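Local coordinates for protein beta-Ala-His dipeptidase (Homo sapiens, PDB 3DLJ) that hydrolyses carnosine, anserine and other Xaa-His dipeptides, acting as a secreted, homodimeric zinc metallopeptidase of the M20 family that binds two zinc ions per subunit, at residues 15-20 with 470-475; 323-328 with 349-354; 47-52 with 87-92. All coordinates share one frame; numbering follows the deposited sequence.

How the contacts relate
Following the chain from its N terminus, helix 13-22 opens contact 1, but that contact closes only at residues 470-475 of helix 464-482, with 449 residues in between, so both other contacts fall within its span. Contact 3 comes next: helix 46-65 is met by residues 87-92, leading into strand 91-96 of the six-stranded sheet, after 34 intervening residues. Contact 2 follows in series, the antiparallel pairing of strands 324-331 and 346-355 in the second sheet. No two contacts cross or touch. Contacts 1 and 2 lie on opposite sides of the chain's centre, 40 Å apart; contact 3 lies 31 Å from contact 1 and 30 Å from contact 2, centre to centre.

Contact 1. Residues 15-20 with 470-475; sequences KVFQYI and GTKLFA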
loop_
_atom_site.group_PDB
_atom_site.type_symbol
_atom_site.label_atom_id
_atom_site.label_comp_id
_atom_site.label_asym_id
_atom_site.label_seq_id
_atom_site.Cartn_x
_atom_site.Cartn_y
_atom_site.Cartn_z
ATOM N N LYS A 15 -5.117 -17.499 -27.272
ATOM C CA LYS A 15 -6.576 -17.442 -27.224
ATOM C C LYS A 15 -7.029 -16.702 -25.992
ATOM O O LYS A 15 -7.932 -15.875 -26.076
ATOM C CB LYS A 15 -7.189 -18.847 -27.266
ATOM C CG LYS A 15 -7.605 -19.251 -28.661
ATOM C CD LYS A 15 -6.918 -20.512 -29.149
ATOM C CE LYS A 15 -7.105 -20.684 -30.646
ATOM N NZ LYS A 15 -6.231 -21.746 -31.204
ATOM N N VAL A 16 -6.390 -16.995 -24.855
ATOM C CA VAL A 16 -6.584 -16.247 -23.601
ATOM C C VAL A 16 -6.303 -14.751 -23.786
ATOM O O VAL A 16 -7.084 -13.932 -23.359
ATOM C CB VAL A 16 -5.716 -16.824 -22.438
ATOM C CG1 VAL A 16 -5.659 -15.859 -21.277
ATOM C CG2 VAL A 16 -6.271 -18.135 -21.963
ATOM N N PHE A 17 -5.202 -14.418 -24.449
ATOM C CA PHE A 17 -4.825 -13.026 -24.755
ATOM C C PHE A 17 -5.836 -12.363 -25.684
ATOM O O PHE A 17 -6.204 -11.205 -25.468
ATOM C CB PHE A 17 -3.427 -12.960 -25.392
ATOM C CG PHE A 17 -2.275 -13.082 -24.407
ATOM C CD1 PHE A 17 -2.448 -13.648 -23.142
ATOM C CD2 PHE A 17 -1.000 -12.641 -24.764
ATOM C CE1 PHE A 17 -1.384 -13.771 -22.257
ATOM C CE2 PHE A 17 0.072 -12.750 -23.874
ATOM C CZ PHE A 17 -0.121 -13.326 -22.626
ATOM N N GLN A 18 -6.263 -13.092 -26.720
ATOM C CA GLN A 18 -7.315 -12.640 -27.628
ATOM C C GLN A 18 -8.577 -12.299 -26.839
ATOM O O GLN A 18 -9.158 -11.250 -27.057
ATOM C CB GLN A 18 -7.673 -13.703 -28.689
ATOM C CG GLN A 18 -6.581 -14.108 -29.664
ATOM C CD GLN A 18 -6.962 -15.359 -30.524
ATOM O OE1 GLN A 18 -8.161 -15.660 -30.754
ATOM N NE2 GLN A 18 -5.944 -16.068 -31.001
ATOM N N TYR A 19 -9.002 -13.206 -25.953
ATOM C CA TYR A 19 -10.183 -13.015 -25.076
ATOM C C TYR A 19 -10.080 -11.712 -24.273
ATOM O O TYR A 19 -10.991 -10.885 -24.284
ATOM C CB TYR A 19 -10.385 -14.235 -24.141
ATOM C CG TYR A 19 -11.645 -14.195 -23.295
ATOM C CD1 TYR A 19 -12.807 -14.884 -23.676
ATOM C CD2 TYR A 19 -11.680 -13.451 -22.117
ATOM C CE1 TYR A 19 -13.979 -14.835 -22.878
ATOM C CE2 TYR A 19 -12.812 -13.387 -21.340
ATOM C CZ TYR A 19 -13.961 -14.072 -21.714
ATOM O OH TYR A 19 -15.059 -13.952 -20.879
ATOM N N ILE A 20 -8.959 -11.536 -23.591
ATOM C CA ILE A 20 -8.695 -10.331 -22.796
ATOM C C ILE A 20 -8.820 -9.039 -23.644
ATOM O O ILE A 20 -9.475 -8.099 -23.214
ATOM C CB ILE A 20 -7.340 -10.437 -22.013
ATOM C CG1 ILE A 20 -7.415 -11.543 -20.946
ATOM C CG2 ILE A 20 -6.996 -9.119 -21.349
ATOM C CD1 ILE A 20 -6.025 -12.166 -20.485
ATOM N N GLY A 470 -1.832 -6.157 -17.722
ATOM C CA GLY A 470 -1.591 -6.820 -16.450
ATOM C C GLY A 470 -2.437 -8.056 -16.254
ATOM O O GLY A 470 -2.012 -8.988 -15.597
ATOM N N THR A 471 -3.654 -8.054 -16.796
ATOM C CA THR A 471 -4.485 -9.242 -16.889
ATOM C C THR A 471 -3.784 -10.366 -17.672
ATOM O O THR A 471 -3.807 -11.533 -17.249
ATOM C CB THR A 471 -5.881 -8.907 -17.520
ATOM O OG1 THR A 471 -6.480 -7.784 -16.835
ATOM C CG2 THR A 471 -6.816 -10.110 -17.474
ATOM N N LYS A 472 -3.152 -10.013 -18.789
ATOM C CA LYS A 472 -2.340 -10.948 -19.572
ATOM C C LYS A 472 -1.110 -11.469 -18.837
ATOM O O LYS A 472 -0.746 -12.657 -18.974
ATOM C CB LYS A 472 -1.900 -10.298 -20.877
ATOM C CG LYS A 472 -3.030 -10.092 -21.833
ATOM C CD LYS A 472 -2.749 -8.899 -22.698
ATOM C CE LYS A 472 -3.775 -8.758 -23.769
ATOM N NZ LYS A 472 -3.139 -8.038 -24.878
ATOM N N LEU A 473 -0.475 -10.576 -18.072
ATOM C CA LEU A 473 0.673 -10.916 -17.247
ATOM C C LEU A 473 0.291 -12.017 -16.263
ATOM O O LEU A 473 1.012 -13.019 -16.111
ATOM C CB LEU A 473 1.180 -9.684 -16.479
ATOM C CG LEU A 473 2.307 -9.899 -15.465
ATOM C CD1 LEU A 473 3.501 -10.400 -16.209
ATOM C CD2 LEU A 473 2.663 -8.622 -14.745
ATOM N N PHE A 474 -0.833 -11.828 -15.585
ATOM C CA PHE A 474 -1.315 -12.834 -14.668
ATOM C C PHE A 474 -1.628 -14.168 -15.375
ATOM O O PHE A 474 -1.330 -15.252 -14.850
ATOM C CB PHE A 474 -2.523 -12.299 -13.858
ATOM C CG PHE A 474 -2.169 -11.255 -12.819
ATOM C CD1 PHE A 474 -0.919 -11.253 -12.182
ATOM C CD2 PHE A 474 -3.114 -10.289 -12.435
ATOM C CE1 PHE A 474 -0.603 -10.288 -11.192
ATOM C CE2 PHE A 474 -2.816 -9.303 -11.430
ATOM C CZ PHE A 474 -1.566 -9.314 -10.813
ATOM N N ALA A 475 -2.251 -14.096 -16.549
ATOM C CA ALA A 475 -2.503 -15.304 -17.382
ATOM C C ALA A 475 -1.207 -16.103 -17.707
ATOM O O ALA A 475 -1.123 -17.321 -17.455
ATOM C CB ALA A 475 -3.245 -14.918 -18.661
#
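Lys472, whose CB and CG lie over one face of the Phe17 ring, has its ammonium NZ gripped by two carboxylates, Asp21 just past the 15-20 segment and Glu469 just before 470-475. Both partners thus lie outside the two segments; together they probably stabilise the charge of this buried lysine, and Asp21 ties its tip to helix 13-22. Beyond CG the lysine chain is extended, and it slides past Ile20 in the opposite direction, with Lys472 CG 3.9 Å from Ile20 CD1. The same CG makes a CH-pi contact with Phe17, 4.0 Å from the ring centroid and 16° off the normal, offset toward the rim. With its CG anti to the carbonyl carbon (chi1 -79°), Phe17 leans its ring toward helix 464-482 and offers a face to Lys472. Next to CD1 on the ring, Phe17 CE1 comes within 3.5 Å of the backbone Lys472 O, while Ala475 CB lies at the ring edge, near its plane.

The remaining contacts are aliphatic. Val16 CG1 meets Ala475 CB at 3.7 Å, and Ile20 CD1 reaches Thr471 CG2, also at 3.7 Å. Thr471 turns its methyl to Ile20 and gives OG1 to the carbonyl of Tyr467, a turn earlier in its own helix.

The axes of the two segments run nearly antiparallel, at 157°, and come within 9.9 Å of each other. The pair thus packs the first helix of the model onto the last. Around it, helix 141-160 covers Thr471 and Ala475, helix 403-416 sets Val415 against both Phe17 and Lys472, and Phe27 of helix 24-35 closes over Ile20 and Thr471.

Contact 2. Residues 323-328 with 349-354; sequences PSLSIH and GKFSIR
Ser326 and Ser352 exchange two backbone hydrogen bonds, each 3.1 Å from N to O, in an antiparallel hydrogen-bonded pair. Arg354 N to Ser324 O (2.9 Å) and His328 N to Lys350 O (2.8 Å) extend the ladder either way.

One side-chain bond crosses it: His328 NE2 and Ser352 OG are 2.7 Å apart, with the serine at the ring edge. With CG anti to the carbonyl carbon (chi1 -53°), the His328 ring comes back over its own strand, Ser326 O 3.6 Å above the ring plane, over the centre. Tyr226 of strand 216-232 meets the same ring with nearly parallel planes. Arg354 shares this face, its side chain about 7 Å from that of the zinc ligand His456.

Apolar packing fills the other face. The Leu325 and Ile353 side chains cross at a slant, CD1 of Leu325 3.9 Å from CG1 of Ile353. Leu325 CG borders Phe351 CD1, and Ile327 CG1 comes 4.1 Å from Phe351 CB. Phe351 and Ile353 bed on helix 361-377 of what, as in other M20 enzymes, is probably the lid (dimerisation) domain, while Leu325 and Ile327 lie nearer the surface.

The strand pair is therefore two-sided: greasy on one face, and on the other holding a His-Ser bond that, with Ser326 O against the ring, probably limits the turning of the imidazole.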
loop_
_atom_site.group_PDB
_atom_site.type_symbol
_atom_site.label_atom_id
_atom_site.label_comp_id
_atom_site.label_asym_id
_atom_site.label_seq_id
_atom_site.Cartn_x
_atom_site.Cartn_y
_atom_site.Cartn_z
ATOM N N PRO A 323 16.711 5.597 5.577
ATOM C CA PRO A 323 15.485 5.971 6.271
ATOM C C PRO A 323 15.006 7.358 5.813
ATOM O O PRO A 323 15.777 8.131 5.256
ATOM C CB PRO A 323 15.923 5.995 7.745
ATOM C CG PRO A 323 17.348 6.290 7.702
ATOM C CD PRO A 323 17.878 5.618 6.476
ATOM N N SER A 324 13.733 7.661 6.015
ATOM C CA SER A 324 13.211 8.945 5.617
ATOM C C SER A 324 12.192 9.385 6.663
ATOM O O SER A 324 11.564 8.534 7.322
ATOM C CB SER A 324 12.572 8.855 4.224
ATOM O OG SER A 324 11.340 8.155 4.266
ATOM N N LEU A 325 12.039 10.694 6.832
ATOM C CA LEU A 325 11.088 11.229 7.794
ATOM C C LEU A 325 10.109 12.183 7.107
ATOM O O LEU A 325 10.535 13.103 6.401
ATOM C CB LEU A 325 11.819 11.894 8.969
ATOM C CG LEU A 325 10.957 12.348 10.167
ATOM C CD1 LEU A 325 11.823 12.462 11.377
ATOM C CD2 LEU A 325 10.195 13.678 9.918
ATOM N N SER A 326 8.807 11.940 7.296
ATOM C CA SER A 326 7.752 12.787 6.739
ATOM C C SER A 326 6.784 13.280 7.804
ATOM O O SER A 326 6.286 12.494 8.602
ATOM C CB SER A 326 6.960 12.026 5.667
ATOM O OG SER A 326 7.801 11.690 4.596
ATOM N N ILE A 327 6.515 14.582 7.800
ATOM C CA ILE A 327 5.516 15.151 8.685
ATOM C C ILE A 327 4.220 15.202 7.899
ATOM O O ILE A 327 4.170 15.762 6.806
ATOM C CB ILE A 327 5.924 16.561 9.225
ATOM C CG1 ILE A 327 7.226 16.483 10.032
ATOM C CG2 ILE A 327 4.801 17.170 10.074
ATOM C CD1 ILE A 327 8.084 17.754 9.876
ATOM N N HIS A 328 3.195 14.572 8.460
ATOM C CA HIS A 328 1.922 14.359 7.795
ATOM C C HIS A 328 0.917 15.465 8.084
ATOM O O HIS A 328 0.178 15.862 7.209
ATOM C CB HIS A 328 1.335 12.978 8.202
ATOM C CG HIS A 328 2.290 11.833 7.992
ATOM N ND1 HIS A 328 2.918 11.595 6.787
ATOM C CD2 HIS A 328 2.752 10.889 8.844
ATOM C CE1 HIS A 328 3.701 10.537 6.901
ATOM N NE2 HIS A 328 3.617 10.092 8.139
ATOM N N GLY A 349 0.671 16.246 16.637
ATOM C CA GLY A 349 1.483 16.195 15.439
ATOM C C GLY A 349 1.605 14.754 14.974
ATOM O O GLY A 349 1.670 13.840 15.792
ATOM N N LYS A 350 1.658 14.551 13.657
ATOM C CA LYS A 350 1.821 13.212 13.068
ATOM C C LYS A 350 2.995 13.178 12.119
ATOM O O LYS A 350 3.144 14.045 11.242
ATOM C CB LYS A 350 0.562 12.791 12.310
ATOM C CG LYS A 350 -0.762 13.126 12.997
ATOM C CD LYS A 350 -1.275 12.040 13.909
ATOM C CE LYS A 350 -2.521 12.552 14.635
ATOM N NZ LYS A 350 -3.786 12.110 13.965
ATOM N N PHE A 351 3.832 12.164 12.286
ATOM C CA PHE A 351 4.971 11.974 11.418
ATOM C C PHE A 351 5.425 10.520 11.500
ATOM O O PHE A 351 5.072 9.808 12.428
ATOM C CB PHE A 351 6.125 12.947 11.776
ATOM C CG PHE A 351 6.848 12.614 13.079
ATOM C CD1 PHE A 351 7.971 11.789 13.075
ATOM C CD2 PHE A 351 6.400 13.124 14.288
ATOM C CE1 PHE A 351 8.656 11.493 14.248
ATOM C CE2 PHE A 351 7.079 12.828 15.481
ATOM C CZ PHE A 351 8.211 12.018 15.457
ATOM N N SER A 352 6.196 10.090 10.516
ATOM C CA SER A 352 6.669 8.718 10.506
ATOM C C SER A 352 8.068 8.648 9.928
ATOM O O SER A 352 8.494 9.519 9.185
ATOM C CB SER A 352 5.698 7.789 9.738
ATOM O OG SER A 352 5.490 8.228 8.405
ATOM N N ILE A 353 8.766 7.589 10.293
ATOM C CA ILE A 353 10.085 7.304 9.797
ATOM C C ILE A 353 10.044 5.932 9.118
ATOM O O ILE A 353 9.728 4.910 9.747
ATOM C CB ILE A 353 11.137 7.328 10.953
ATOM C CG1 ILE A 353 11.109 8.686 11.680
ATOM C CG2 ILE A 353 12.526 7.026 10.427
ATOM C CD1 ILE A 353 11.959 8.754 12.954
ATOM N N ARG A 354 10.380 5.918 7.840
ATOM C CA ARG A 354 10.535 4.689 7.100
ATOM C C ARG A 354 11.816 4.014 7.508
ATOM O O ARG A 354 12.863 4.656 7.639
ATOM C CB ARG A 354 10.488 4.980 5.607
ATOM C CG ARG A 354 9.175 5.625 5.177
ATOM C CD ARG A 354 8.030 4.603 5.045
ATOM N NE ARG A 354 6.749 5.244 4.710
ATOM C CZ ARG A 354 5.577 4.607 4.593
ATOM N NH1 ARG A 354 4.480 5.292 4.284
ATOM N NH2 ARG A 354 5.500 3.288 4.779
#

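Contact 3. Residues 47-52 with 87-92; sequences RFRQEL and PIPPVI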
loop_
_atom_site.group_PDB
_atom_site.type_symbol
_atom_site.label_atom_id
_atom_site.label_comp_id
_atom_site.label_asym_id
_atom_site.label_seq_id
_atom_site.Cartn_x
_atom_site.Cartn_y
_atom_site.Cartn_z
ATOM N N ARG A 47 -22.703 4.138 7.280
ATOM C CA ARG A 47 -22.917 4.234 5.827
ATOM C C ARG A 47 -21.801 3.584 5.004
ATOM O O ARG A 47 -22.072 2.858 4.055
ATOM C CB ARG A 47 -22.953 5.691 5.414
ATOM C CG ARG A 47 -24.302 6.299 5.347
ATOM C CD ARG A 47 -24.133 7.793 5.584
ATOM N NE ARG A 47 -22.971 8.308 4.862
ATOM C CZ ARG A 47 -22.463 9.522 5.049
ATOM N NH1 ARG A 47 -23.001 10.334 5.959
ATOM N NH2 ARG A 47 -21.419 9.922 4.341
ATOM N N PHE A 48 -20.555 3.880 5.369
ATOM C CA PHE A 48 -19.389 3.369 4.665
ATOM C C PHE A 48 -19.066 1.915 5.001
ATOM O O PHE A 48 -18.761 1.127 4.104
ATOM C CB PHE A 48 -18.170 4.272 4.899
ATOM C CG PHE A 48 -18.275 5.603 4.216
ATOM C CD1 PHE A 48 -18.238 5.691 2.818
ATOM C CD2 PHE A 48 -18.419 6.778 4.963
ATOM C CE1 PHE A 48 -18.349 6.923 2.177
ATOM C CE2 PHE A 48 -18.518 8.023 4.334
ATOM C CZ PHE A 48 -18.491 8.100 2.949
ATOM N N ARG A 49 -19.125 1.557 6.286
ATOM C CA ARG A 49 -18.877 0.167 6.675
ATOM C C ARG A 49 -19.886 -0.807 6.042
ATOM O O ARG A 49 -19.539 -1.947 5.738
ATOM C CB ARG A 49 -18.866 0.037 8.205
ATOM C CG ARG A 49 -18.359 -1.285 8.739
ATOM C CD ARG A 49 -16.971 -1.574 8.222
ATOM N NE ARG A 49 -16.010 -0.551 8.632
ATOM C CZ ARG A 49 -15.229 -0.647 9.701
ATOM N NH1 ARG A 49 -15.284 -1.716 10.483
ATOM N NH2 ARG A 49 -14.392 0.318 9.981
ATOM N N GLN A 50 -21.134 -0.372 5.848
ATOM C CA GLN A 50 -22.147 -1.197 5.138
ATOM C C GLN A 50 -21.725 -1.448 3.659
ATOM O O GLN A 50 -21.857 -2.560 3.141
ATOM C CB GLN A 50 -23.523 -0.522 5.202
ATOM C CG GLN A 50 -24.713 -1.472 5.059
ATOM N N GLU A 51 -21.232 -0.397 3.004
ATOM C CA GLU A 51 -20.745 -0.454 1.621
ATOM C C GLU A 51 -19.519 -1.358 1.486
ATOM O O GLU A 51 -19.286 -1.988 0.460
ATOM C CB GLU A 51 -20.412 0.949 1.124
ATOM C CG GLU A 51 -21.608 1.735 0.660
ATOM C CD GLU A 51 -22.414 0.975 -0.362
ATOM O OE1 GLU A 51 -22.000 0.950 -1.545
ATOM O OE2 GLU A 51 -23.460 0.390 0.008
ATOM N N LEU A 52 -18.752 -1.440 2.554
ATOM C CA LEU A 52 -17.625 -2.344 2.605
ATOM C C LEU A 52 -18.072 -3.800 2.659
ATOM O O LEU A 52 -17.464 -4.645 2.025
ATOM C CB LEU A 52 -16.735 -1.961 3.781
ATOM C CG LEU A 52 -15.401 -2.644 4.026
ATOM C CD1 LEU A 52 -14.546 -2.885 2.749
ATOM C CD2 LEU A 52 -14.662 -1.819 5.082
ATOM N N PRO A 87 -18.694 -3.642 13.103
ATOM C CA PRO A 87 -18.390 -4.962 12.531
ATOM C C PRO A 87 -17.246 -4.875 11.531
ATOM O O PRO A 87 -17.171 -3.911 10.776
ATOM C CB PRO A 87 -19.677 -5.347 11.797
ATOM C CG PRO A 87 -20.703 -4.404 12.268
ATOM C CD PRO A 87 -20.019 -3.161 12.683
ATOM N N ILE A 88 -16.360 -5.865 11.550
ATOM C CA ILE A 88 -15.319 -6.005 10.529
ATOM C C ILE A 88 -15.931 -6.767 9.351
ATOM O O ILE A 88 -16.709 -7.715 9.573
ATOM C CB ILE A 88 -14.084 -6.758 11.080
ATOM C CG1 ILE A 88 -13.473 -6.000 12.265
ATOM C CG2 ILE A 88 -13.019 -6.961 10.024
ATOM C CD1 ILE A 88 -12.800 -6.937 13.283
ATOM N N PRO A 89 -15.638 -6.325 8.099
ATOM C CA PRO A 89 -16.013 -7.061 6.887
ATOM C C PRO A 89 -15.411 -8.462 6.822
ATOM O O PRO A 89 -14.263 -8.650 7.254
ATOM C CB PRO A 89 -15.435 -6.192 5.756
ATOM C CG PRO A 89 -14.408 -5.360 6.402
ATOM C CD PRO A 89 -14.996 -5.045 7.746
ATOM N N PRO A 90 -16.168 -9.436 6.268
ATOM C CA PRO A 90 -15.675 -10.806 6.201
ATOM C C PRO A 90 -14.428 -10.907 5.355
ATOM O O PRO A 90 -14.164 -10.034 4.516
ATOM C CB PRO A 90 -16.840 -11.592 5.565
ATOM C CG PRO A 90 -17.648 -10.582 4.841
ATOM C CD PRO A 90 -17.519 -9.317 5.686
ATOM N N VAL A 91 -13.634 -11.935 5.614
ATOM C CA VAL A 91 -12.499 -12.206 4.772
ATOM C C VAL A 91 -12.942 -13.317 3.812
ATOM O O VAL A 91 -13.522 -14.318 4.236
ATOM C CB VAL A 91 -11.246 -12.592 5.576
ATOM C CG1 VAL A 91 -10.195 -13.179 4.654
ATOM C CG2 VAL A 91 -10.668 -11.355 6.303
ATOM N N ILE A 92 -12.706 -13.114 2.519
ATOM C CA ILE A 92 -12.949 -14.171 1.568
ATOM C C ILE A 92 -11.766 -15.114 1.572
ATOM O O ILE A 92 -10.622 -14.683 1.418
ATOM C CB ILE A 92 -13.212 -13.638 0.154
ATOM C CG1 ILE A 92 -14.546 -12.894 0.137
ATOM C CG2 ILE A 92 -13.172 -14.800 -0.884
ATOM C CD1 ILE A 92 -14.802 -12.159 -1.136
#
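Leu52 and Pro89 mark the closest backbone approach, CA to CA 6.6 Å, where an early turn of helix 46-65 meets residues 87-90, extended with polyproline-like torsions. Pro89 presents its ring to the helix. Leu52 CG sits 3.7 Å from Pro89 CG, and Leu52 CD2 lies 3.8 Å from that same ring carbon, the two side chains crossing at a slant.

Arg49, one helical turn earlier, supplies the polar half. Its CG is anti to the backbone N (chi1 -169°), after which the chain bends at chi2 and chi3 and curls round the carbonyl of Pro87. Arg49 NH1 donates to Pro87 O at 2.9 Å; the oxygen is close to the guanidinium plane, although the nitrogen stands 41° out of the carbonyl plane. Arg49 CD lies 3.5 Å from Pro87 O. It also touches Pro89 CD, the arginine side chain crossing the proline ring at about a right angle.

The guanidinium has further partners: NH1 also donates to Gln78 OE1, and NH2 makes a weak bond to Ser41 O. Leu52 brings the contact near the catalytic centre, about 4 Å from the side chain of Asp112, an active-site residue by similarity.

Proline nitrogens donate no hydrogen bond, so across this contact the loop offers a carbonyl and a ring: Arg49 takes the one and Leu52 packs on the other. The arginine bonds named all end on neutral oxygens, so its buried charge is probably eased by dipoles rather than by a counter-ion.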